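Local structure of high affinity transport system protein p37 (3EKI) at residues A[144-149]-A[392-397]; A[219-224]-A[230-235]; A[110-113]-A[119-122]; A[313-316]-A[322-325]. The protein probably serves as the extracytoplasmic, substrate-binding lipoprotein of a high-affinity transport system, holding thiamine diphosphate in a cleft. All blocks are in the same frame, centred on the assembly; numbering follows the deposited sequence.

Contact 1 (A[144-149]-A[392-397])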
# COMPACT_ATOMS: atom_id res chain seq x y z
N ALA A 144 14.01 9.65 -0.28
CA ALA A 144 14.58 9.98 -1.58
C ALA A 144 13.85 9.49 -2.85
O ALA A 144 13.96 10.09 -3.89
CB ALA A 144 15.98 9.48 -1.64
N LEU A 145 13.18 8.36 -2.72
CA LEU A 145 12.54 7.71 -3.85
C LEU A 145 11.04 7.64 -3.62
O LEU A 145 10.64 7.25 -2.52
CB LEU A 145 13.12 6.30 -3.97
CG LEU A 145 12.62 5.35 -5.06
CD1 LEU A 145 13.31 5.66 -6.38
CD2 LEU A 145 12.82 3.88 -4.75
N GLU A 146 10.24 8.00 -4.61
CA GLU A 146 8.80 7.79 -4.51
C GLU A 146 8.43 6.67 -5.48
O GLU A 146 8.73 6.83 -6.67
CB GLU A 146 8.03 9.06 -4.88
CG GLU A 146 6.52 8.89 -4.70
CD GLU A 146 5.71 10.15 -4.89
OE1 GLU A 146 6.27 11.22 -5.22
OE2 GLU A 146 4.48 10.06 -4.71
N THR A 147 7.81 5.60 -5.02
CA THR A 147 7.31 4.59 -5.96
C THR A 147 5.96 5.03 -6.54
O THR A 147 5.28 5.87 -5.95
CB THR A 147 7.20 3.20 -5.32
OG1 THR A 147 6.12 3.23 -4.37
CG2 THR A 147 8.44 2.79 -4.55
N THR A 148 5.60 4.48 -7.68
CA THR A 148 4.28 4.66 -8.30
C THR A 148 3.76 3.28 -8.67
O THR A 148 4.50 2.31 -8.78
CB THR A 148 4.29 5.58 -9.53
OG1 THR A 148 5.08 4.96 -10.57
CG2 THR A 148 4.91 6.94 -9.24
N THR A 149 2.44 3.16 -8.84
CA THR A 149 1.84 1.86 -9.17
C THR A 149 0.94 2.01 -10.39
O THR A 149 0.40 3.11 -10.60
CB THR A 149 1.11 1.35 -7.92
OG1 THR A 149 0.73 -0.02 -8.07
CG2 THR A 149 -0.17 2.12 -7.63
N LYS A 392 6.22 18.67 0.76
CA LYS A 392 5.18 18.95 -0.21
C LYS A 392 4.58 17.73 -0.89
O LYS A 392 3.37 17.57 -1.03
CB LYS A 392 5.79 19.85 -1.28
CG LYS A 392 4.86 20.35 -2.37
CD LYS A 392 5.32 21.65 -3.01
CE LYS A 392 6.17 22.54 -2.12
NZ LYS A 392 6.39 23.91 -2.68
N GLU A 393 5.46 16.81 -1.31
CA GLU A 393 5.06 15.71 -2.11
C GLU A 393 4.52 14.53 -1.29
O GLU A 393 3.79 13.74 -1.79
CB GLU A 393 6.26 15.22 -2.92
CG GLU A 393 6.60 16.09 -4.10
CD GLU A 393 7.73 15.52 -4.86
OE1 GLU A 393 7.46 14.84 -5.83
OE2 GLU A 393 8.79 15.63 -4.35
N ILE A 394 4.92 14.44 -0.04
CA ILE A 394 4.51 13.31 0.77
C ILE A 394 3.74 13.77 2.02
O ILE A 394 2.70 13.32 2.24
CB ILE A 394 5.69 12.41 1.23
CG1 ILE A 394 6.57 12.04 0.05
CG2 ILE A 394 5.22 11.12 1.90
CD1 ILE A 394 5.93 11.23 -0.91
N VAL A 395 4.37 14.59 2.83
CA VAL A 395 3.78 14.94 4.11
C VAL A 395 2.44 15.67 3.92
O VAL A 395 1.49 15.34 4.51
CB VAL A 395 4.70 15.85 5.04
CG1 VAL A 395 3.95 16.26 6.25
CG2 VAL A 395 5.94 15.14 5.39
N GLU A 396 2.44 16.67 3.08
CA GLU A 396 1.21 17.46 2.92
C GLU A 396 0.13 16.57 2.29
O GLU A 396 -0.97 16.78 2.52
CB GLU A 396 1.39 18.73 2.09
CG GLU A 396 2.06 19.79 2.85
CD GLU A 396 2.51 20.92 2.03
OE1 GLU A 396 2.21 21.02 0.89
OE2 GLU A 396 3.20 21.72 2.58
N VAL A 397 0.50 15.65 1.46
CA VAL A 397 -0.50 14.85 0.82
C VAL A 397 -1.13 13.93 1.86
O VAL A 397 -2.30 13.77 1.88
CB VAL A 397 0.12 14.01 -0.31
CG1 VAL A 397 -0.86 12.98 -1.02
CG2 VAL A 397 0.68 14.90 -1.31
O HOH W 1 3.22 12.67 -4.16
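A single water joins Glu146 of strand 141-152 to Glu393 of helix 390-402: it donates to the main-chain Glu393 O at 2.7 Å. Its other proton goes to Glu146 OE2, at 2.9 Å. No direct hydrogen bond spans the two segments, so this water carries the polar link. Glu146 is the strand residue that reaches the helix, its CG anti to the backbone N (chi1 -177°) and the chain beyond it fully stretched, which carries the carboxylate across a gap whose closest CA pair, Glu146 CA and Ile394 CA, is 8.8 Å apart. Alongside runs the side chain of Ile394, pointing the opposite way, and its CD1 meets Glu146 CD at 4.1 Å. The second oxygen of the acid faces a like charge: Glu146 OE1 lies 3.9 Å from Glu393 OE1, with the two carboxylate planes turned 71° apart. Glu393 is held mainly from its own side, since its OE2 accepts from the backbone N atoms of Asp388 and Asn389, just ahead of the helix. The strand in turn is fixed by its neighbours, with a classic beta bulge where Ala144 and Leu145 face Gly346. Two acids this close, one of them buried beside an isoleucine methyl, may raise the proton affinity of Glu146 somewhat, while the bridging water and the amides holding Glu393 probably offset much of the repulsion.

Contact 2 (A[219-224]-A[230-235])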
# COMPACT_ATOMS: atom_id res chain seq x y z
N ILE A 219 -13.87 0.78 2.33
CA ILE A 219 -14.75 0.16 3.30
C ILE A 219 -15.70 -0.79 2.56
O ILE A 219 -16.37 -0.31 1.66
CB ILE A 219 -15.56 1.20 4.09
CG1 ILE A 219 -14.66 2.19 4.84
CG2 ILE A 219 -16.56 0.54 5.03
CD1 ILE A 219 -15.32 3.32 5.57
N TRP A 220 -15.70 -2.02 3.00
CA TRP A 220 -16.58 -3.08 2.55
C TRP A 220 -17.75 -3.25 3.51
O TRP A 220 -17.60 -3.06 4.71
CB TRP A 220 -15.86 -4.41 2.50
CG TRP A 220 -14.72 -4.57 1.58
CD1 TRP A 220 -13.39 -4.34 1.87
CD2 TRP A 220 -14.75 -5.00 0.22
NE1 TRP A 220 -12.62 -4.60 0.77
CE2 TRP A 220 -13.43 -5.01 -0.26
CE3 TRP A 220 -15.79 -5.38 -0.65
CZ2 TRP A 220 -13.08 -5.38 -1.55
CZ3 TRP A 220 -15.42 -5.74 -1.94
CH2 TRP A 220 -14.10 -5.74 -2.39
N ILE A 221 -18.88 -3.70 2.95
CA ILE A 221 -20.03 -4.17 3.70
C ILE A 221 -20.45 -5.53 3.17
O ILE A 221 -20.21 -5.85 2.01
CB ILE A 221 -21.17 -3.15 3.68
CG1 ILE A 221 -21.72 -2.85 2.30
CG2 ILE A 221 -20.68 -1.85 4.38
CD1 ILE A 221 -22.98 -1.99 2.32
N LYS A 222 -21.04 -6.30 4.10
CA LYS A 222 -21.44 -7.67 3.75
C LYS A 222 -22.75 -8.01 4.44
O LYS A 222 -22.90 -7.64 5.59
CB LYS A 222 -20.38 -8.67 4.17
CG LYS A 222 -20.76 -10.12 4.01
CD LYS A 222 -20.57 -11.03 5.17
CE LYS A 222 -20.65 -10.51 6.58
NZ LYS A 222 -20.47 -11.54 7.60
N GLY A 223 -23.63 -8.71 3.74
CA GLY A 223 -24.79 -9.27 4.42
C GLY A 223 -25.76 -9.87 3.42
O GLY A 223 -25.49 -9.81 2.23
N ASN A 224 -26.87 -10.38 3.95
CA ASN A 224 -28.02 -10.61 3.08
C ASN A 224 -28.67 -9.29 2.69
O ASN A 224 -28.26 -8.20 3.12
CB ASN A 224 -28.99 -11.54 3.80
CG ASN A 224 -29.57 -10.96 5.06
OD1 ASN A 224 -29.61 -9.77 5.31
ND2 ASN A 224 -30.08 -11.85 5.92
N LYS A 230 -30.02 -2.26 5.82
CA LYS A 230 -29.95 -1.65 7.13
C LYS A 230 -28.62 -0.92 7.32
O LYS A 230 -28.57 0.15 7.92
CB LYS A 230 -30.19 -2.69 8.22
CG LYS A 230 -31.63 -3.16 8.34
CD LYS A 230 -31.71 -4.18 9.48
CE LYS A 230 -33.16 -4.62 9.69
NZ LYS A 230 -33.39 -5.23 11.02
N ILE A 231 -27.54 -1.51 6.77
CA ILE A 231 -26.24 -0.84 6.90
C ILE A 231 -26.21 0.46 6.13
O ILE A 231 -25.76 1.49 6.62
CB ILE A 231 -25.13 -1.81 6.41
CG1 ILE A 231 -24.96 -3.00 7.37
CG2 ILE A 231 -23.80 -1.11 6.16
CD1 ILE A 231 -24.02 -4.07 6.83
N LYS A 232 -26.72 0.43 4.91
CA LYS A 232 -26.81 1.59 4.03
C LYS A 232 -27.73 2.63 4.65
O LYS A 232 -27.41 3.81 4.57
CB LYS A 232 -27.28 1.18 2.63
CG LYS A 232 -26.21 0.39 1.87
CD LYS A 232 -26.72 -0.10 0.52
CE LYS A 232 -25.85 -1.25 0.01
NZ LYS A 232 -26.43 -1.94 -1.19
N LYS A 233 -28.83 2.21 5.26
CA LYS A 233 -29.72 3.16 5.93
C LYS A 233 -29.01 3.85 7.09
O LYS A 233 -29.13 5.06 7.33
CB LYS A 233 -30.99 2.47 6.44
CG LYS A 233 -31.98 3.40 7.11
CD LYS A 233 -33.37 2.78 7.21
CE LYS A 233 -34.48 3.81 7.00
NZ LYS A 233 -35.78 3.33 7.56
N ALA A 234 -28.21 3.10 7.83
CA ALA A 234 -27.52 3.70 8.96
C ALA A 234 -26.49 4.72 8.47
O ALA A 234 -26.28 5.79 9.04
CB ALA A 234 -26.91 2.62 9.81
N TRP A 235 -25.80 4.36 7.39
CA TRP A 235 -24.86 5.28 6.77
C TRP A 235 -25.57 6.56 6.33
O TRP A 235 -25.17 7.67 6.62
CB TRP A 235 -24.21 4.61 5.57
CG TRP A 235 -23.31 5.48 4.77
CD1 TRP A 235 -23.64 6.21 3.68
CD2 TRP A 235 -21.90 5.73 5.00
NE1 TRP A 235 -22.57 6.91 3.19
CE2 TRP A 235 -21.50 6.62 3.99
CE3 TRP A 235 -20.98 5.30 5.95
CZ2 TRP A 235 -20.18 7.11 3.88
CZ3 TRP A 235 -19.67 5.78 5.83
CH2 TRP A 235 -19.30 6.67 4.81
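Strand 219-223 and helix 230-235 run at 138° to each other, nearer antiparallel than parallel, with their axes 9.9 Å apart at closest approach. Ile221 and Ile231 mark the nearest backbone positions, Ile221 CA and Ile231 CA lying 7.7 Å apart. Between them the isoleucine side chains pass in opposite directions, and the branch methyls do the touching: Ile221 CG2 sits 3.7 Å from Ile231 CG2. With chi1 at 62°, Ile221 sends its longer branch toward Lys232, whose extended chain crosses it at about a right angle and puts CE 3.8 Å from Ile221 CD1. The lysine's ammonium end goes on to a salt bridge with Glu333. The other end of Ile231 covers the main chain, its CD1 lying 3.9 Å from Lys222 O, a buried carbonyl oxygen for which the model offers no polar partner. Asn224 starts the helix as its N-cap, with OD1 accepting from Thr227 N. The strand lies inside a mixed sheet, between strands 304-308 and 331-337, and helix 225-236 packs across it; helix 240-245 adds Phe243 beside Ile231, and helix 256-269 meets Ile219 and Trp235.

Contact 3 (A[110-113]-A[119-122]). With CA (calcium ion), chain D.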
# COMPACT_ATOMS: atom_id res chain seq x y z
N LEU A 110 12.81 1.12 9.99
CA LEU A 110 13.03 2.53 10.29
C LEU A 110 13.94 2.70 11.49
O LEU A 110 14.78 3.59 11.45
CB LEU A 110 11.71 3.27 10.49
CG LEU A 110 10.75 3.24 9.31
CD1 LEU A 110 9.49 4.00 9.69
CD2 LEU A 110 11.39 3.79 8.04
N ASN A 111 13.79 1.86 12.51
CA ASN A 111 14.72 1.98 13.63
C ASN A 111 16.15 1.69 13.19
O ASN A 111 17.09 2.35 13.62
CB ASN A 111 14.33 1.00 14.73
CG ASN A 111 13.07 1.34 15.49
OD1 ASN A 111 12.52 2.43 15.37
ND2 ASN A 111 12.62 0.37 16.29
N ASN A 112 16.32 0.66 12.36
CA ASN A 112 17.70 0.28 12.01
C ASN A 112 18.28 1.33 11.08
O ASN A 112 19.46 1.65 11.19
CB ASN A 112 17.74 -1.10 11.40
CG ASN A 112 17.72 -2.24 12.39
OD1 ASN A 112 17.37 -2.10 13.56
ND2 ASN A 112 18.09 -3.42 11.90
N LEU A 113 17.49 1.89 10.17
CA LEU A 113 18.04 2.96 9.34
C LEU A 113 18.43 4.17 10.18
O LEU A 113 19.37 4.91 9.86
CB LEU A 113 17.03 3.39 8.29
CG LEU A 113 16.81 2.44 7.11
CD1 LEU A 113 15.65 2.93 6.25
CD2 LEU A 113 18.07 2.30 6.27
N GLU A 119 25.66 -1.41 7.63
CA GLU A 119 25.14 -2.73 7.30
C GLU A 119 23.73 -2.66 6.70
O GLU A 119 23.31 -3.65 6.10
CB GLU A 119 25.10 -3.66 8.52
CG GLU A 119 23.84 -3.61 9.35
CD GLU A 119 24.11 -3.88 10.82
OE1 GLU A 119 24.99 -4.72 11.11
OE2 GLU A 119 23.44 -3.24 11.66
N LEU A 120 23.04 -1.53 6.85
CA LEU A 120 21.71 -1.35 6.27
C LEU A 120 21.58 0.10 5.80
O LEU A 120 21.55 1.04 6.58
CB LEU A 120 20.59 -1.68 7.25
CG LEU A 120 19.18 -1.37 6.74
CD1 LEU A 120 18.83 -2.27 5.57
CD2 LEU A 120 18.19 -1.52 7.88
N ASP A 121 21.54 0.26 4.48
CA ASP A 121 21.64 1.58 3.87
C ASP A 121 20.33 2.16 3.35
O ASP A 121 20.21 3.39 3.24
CB ASP A 121 22.64 1.50 2.72
CG ASP A 121 23.99 0.93 3.13
OD1 ASP A 121 24.34 -0.21 2.76
OD2 ASP A 121 24.68 1.61 3.93
N PHE A 122 19.38 1.31 2.98
CA PHE A 122 18.19 1.81 2.32
C PHE A 122 17.06 0.80 2.46
O PHE A 122 17.25 -0.40 2.57
CB PHE A 122 18.49 2.03 0.85
CG PHE A 122 17.39 2.40 -0.11
CD1 PHE A 122 17.10 3.72 -0.37
CD2 PHE A 122 16.68 1.40 -0.76
CE1 PHE A 122 16.09 4.06 -1.26
CE2 PHE A 122 15.66 1.71 -1.64
CZ PHE A 122 15.41 3.05 -1.88
CA CA D . 26.53 -0.31 3.36
O HOH W 2 21.45 2.12 9.23
O HOH W 3 26.42 -2.87 2.85
O HOH W 4 28.89 -1.08 3.89
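A calcium site is built on the loop that Leu120 presses against Leu113 and Asn112 of helix 106-115. The site occupies a helix-to-strand connection, with strand 122-125 leading away from the metal. The hydrophobic side of the contact is simple: Leu120 CD2 lies against Asn112 CB at 3.6 Å, and Leu113 CD2 reaches Leu120 CG at 3.9 Å. Leu120 holds its CG anti to the backbone N (chi1 174°), which swings the branch over the helix. The same Leu113 methyl also covers the loop's main chain, 3.7 Å from Phe122 N. Water adds a polar contact, lying 2.8 Å from Asn112 O and 2.9 Å from Leu120 O, though other acceptors also compete for its two protons, so neither bond need be permanent. Next to Leu120, Asp121 turns away from the helix toward the metal and grips it with both oxygens, unequally: Asp121 OD1 is 2.3 Å from the calcium ion and Asp121 OD2 is 2.7 Å from it. Two waters, Asp43, Ser45 O and Pro118 O complete the shell, while Thr47 N and Arg349 NE bond to the Asp121 carboxylate and probably help fix its rotation. Seven oxygens, among them a bidentate carboxylate, main-chain carbonyls and water, are usual for protein-bound calcium.

Contact 4 (A[313-316]-A[322-325]); sequences AWTH and KPFE. With TPP (thiamine diphosphate), chain B.
The methyl of Thr315 packs on Pro323, with Thr315 CG2 3.5 Å from Pro323 CB as the two side chains lie alongside each other, running opposite ways. The methyl also lies obliquely to the ring of Phe324, 4.0 Å from Phe324 CE2, and a backbone oxygen joins in where His316 O comes within 3.5 Å of Pro323 CG. Just before Thr315, Trp314 faces the ligand: the aminopyrimidine of thiamine diphosphate covers one face of the indole, with TPP C5' 3.6 Å above the ring plane and over its centre. The partner segment is a type II beta turn from Lys322 to Glu325, closed by Glu325 N to Lys322 O at 3.2 Å, with Pro323 and Phe324 at its two central positions. Phe324 takes a positive phi of 70° there, and its ring meets those of Tyr187 and Phe182 edge-to-face. Farther out, Thr315 OG1 bonds back to Ser311 O and Thr315 O is bonded to Tyr187 OH. His316 stacks on Trp197 while its NE2 is hydrogen-bonded to Asp192 OD1, and Phe152 and Tyr206 touch Trp314 beside the pocket.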
# COMPACT_ATOMS: atom_id res chain seq x y z
N ALA A 313 -7.38 -7.44 -6.36
CA ALA A 313 -6.61 -7.43 -7.60
C ALA A 313 -5.29 -8.18 -7.46
O ALA A 313 -4.82 -8.65 -8.51
CB ALA A 313 -6.34 -6.01 -8.08
N TRP A 314 -4.73 -8.32 -6.29
CA TRP A 314 -3.53 -9.12 -6.11
C TRP A 314 -3.76 -10.34 -5.25
O TRP A 314 -2.82 -10.90 -4.66
CB TRP A 314 -2.43 -8.25 -5.51
CG TRP A 314 -2.65 -7.58 -4.21
CD1 TRP A 314 -2.52 -8.13 -2.97
CD2 TRP A 314 -3.04 -6.21 -4.00
NE1 TRP A 314 -2.81 -7.19 -2.01
CE2 TRP A 314 -3.13 -6.01 -2.62
CE3 TRP A 314 -3.33 -5.16 -4.87
CZ2 TRP A 314 -3.49 -4.79 -2.05
CZ3 TRP A 314 -3.69 -3.94 -4.30
CH2 TRP A 314 -3.76 -3.77 -2.93
N THR A 315 -5.01 -10.77 -5.14
CA THR A 315 -5.44 -11.87 -4.30
C THR A 315 -6.04 -12.92 -5.23
O THR A 315 -7.09 -12.69 -5.81
CB THR A 315 -6.47 -11.46 -3.23
OG1 THR A 315 -5.91 -10.43 -2.38
CG2 THR A 315 -6.84 -12.63 -2.34
N HIS A 316 -5.36 -14.04 -5.40
CA HIS A 316 -5.85 -15.04 -6.35
C HIS A 316 -7.10 -15.67 -5.81
O HIS A 316 -7.19 -16.08 -4.65
CB HIS A 316 -4.73 -16.07 -6.50
CG HIS A 316 -4.98 -16.99 -7.65
ND1 HIS A 316 -4.72 -18.35 -7.57
CD2 HIS A 316 -5.44 -16.77 -8.89
CE1 HIS A 316 -5.02 -18.91 -8.71
NE2 HIS A 316 -5.47 -17.99 -9.55
N LYS A 322 -9.60 -19.26 0.57
CA LYS A 322 -10.94 -18.90 0.12
C LYS A 322 -11.26 -17.43 0.30
O LYS A 322 -12.26 -17.02 0.91
CB LYS A 322 -11.90 -19.83 0.87
CG LYS A 322 -11.76 -21.28 0.43
CD LYS A 322 -11.13 -22.15 1.50
CE LYS A 322 -10.87 -23.58 1.04
NZ LYS A 322 -11.64 -24.59 1.82
N PRO A 323 -10.44 -16.55 -0.25
CA PRO A 323 -10.57 -15.11 -0.01
C PRO A 323 -11.85 -14.51 -0.61
O PRO A 323 -12.22 -14.78 -1.75
CB PRO A 323 -9.38 -14.49 -0.75
CG PRO A 323 -9.01 -15.52 -1.77
CD PRO A 323 -9.35 -16.85 -1.19
N PHE A 324 -12.49 -13.69 0.21
CA PHE A 324 -13.70 -12.94 -0.09
C PHE A 324 -14.92 -13.86 -0.20
O PHE A 324 -16.00 -13.40 -0.60
CB PHE A 324 -13.50 -12.10 -1.36
CG PHE A 324 -12.40 -11.07 -1.24
CD1 PHE A 324 -12.62 -9.88 -0.56
CD2 PHE A 324 -11.17 -11.32 -1.81
CE1 PHE A 324 -11.59 -8.96 -0.44
CE2 PHE A 324 -10.15 -10.40 -1.70
CZ PHE A 324 -10.36 -9.22 -1.01
N GLU A 325 -14.78 -15.13 0.16
CA GLU A 325 -15.97 -16.01 0.11
C GLU A 325 -17.03 -15.56 1.10
O GLU A 325 -16.74 -15.20 2.24
CB GLU A 325 -15.56 -17.46 0.40
CG GLU A 325 -16.69 -18.45 0.23
CD GLU A 325 -16.20 -19.85 -0.09
OE1 GLU A 325 -15.45 -20.03 -1.07
OE2 GLU A 325 -16.59 -20.77 0.66
N1' TPP B . 0.20 -4.88 -5.64
C2' TPP B . 0.87 -6.05 -5.52
CM2 TPP B . 1.26 -6.81 -6.79
N3' TPP B . 1.20 -6.53 -4.31
C4' TPP B . 0.94 -5.78 -3.20
N4' TPP B . 1.35 -6.24 -2.02
C5' TPP B . 0.19 -4.60 -3.30
C6' TPP B . -0.18 -4.18 -4.58
C7' TPP B . -0.25 -3.73 -2.11
N3 TPP B . 0.70 -2.68 -1.70
C2 TPP B . 2.03 -2.77 -1.81
S1 TPP B . 2.76 -1.29 -1.22
C5 TPP B . 1.20 -0.61 -0.81
C4 TPP B . 0.24 -1.58 -1.05
CM4 TPP B . -1.27 -1.25 -1.00
C6 TPP B . 1.01 0.75 -0.12
C7 TPP B . 1.36 0.65 1.36
O7 TPP B . 0.44 -0.25 2.01
PA TPP B . 0.72 -1.03 3.37
O1A TPP B . -0.30 -2.08 3.52
O2A TPP B . 2.14 -1.52 3.40
O3A TPP B . 0.69 0.03 4.54
PB TPP B . -0.61 0.51 5.35
O1B TPP B . -1.58 1.18 4.43
O2B TPP B . -0.02 1.51 6.43
O3B TPP B . -1.23 -0.72 6.15

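Overall arrangement
Followed from the N terminus, contact 3 closes first, a short loop joining helix 106-115 to strand 122-125. Contact 1 opens soon after at strand 141-152 and closes only near the C terminus, bringing helix 390-402 back to that strand. Contacts 2 and 4 nest inside this long loop, one after the other, and no two contacts cross: contact 2 closes the turn from strand 217-223 into helix 225-236, contact 4 a loop between strands 304-308 and 331-337 at the ligand. Leu145 CD2 and Phe122 CZ, 4.0 Å apart, join contacts 1 and 3; Trp220 CZ2 and Phe324 CE1, also 4.0 Å apart, join contacts 2 and 4. Contacts 3 and 4 lie on opposite sides of the chain's centre.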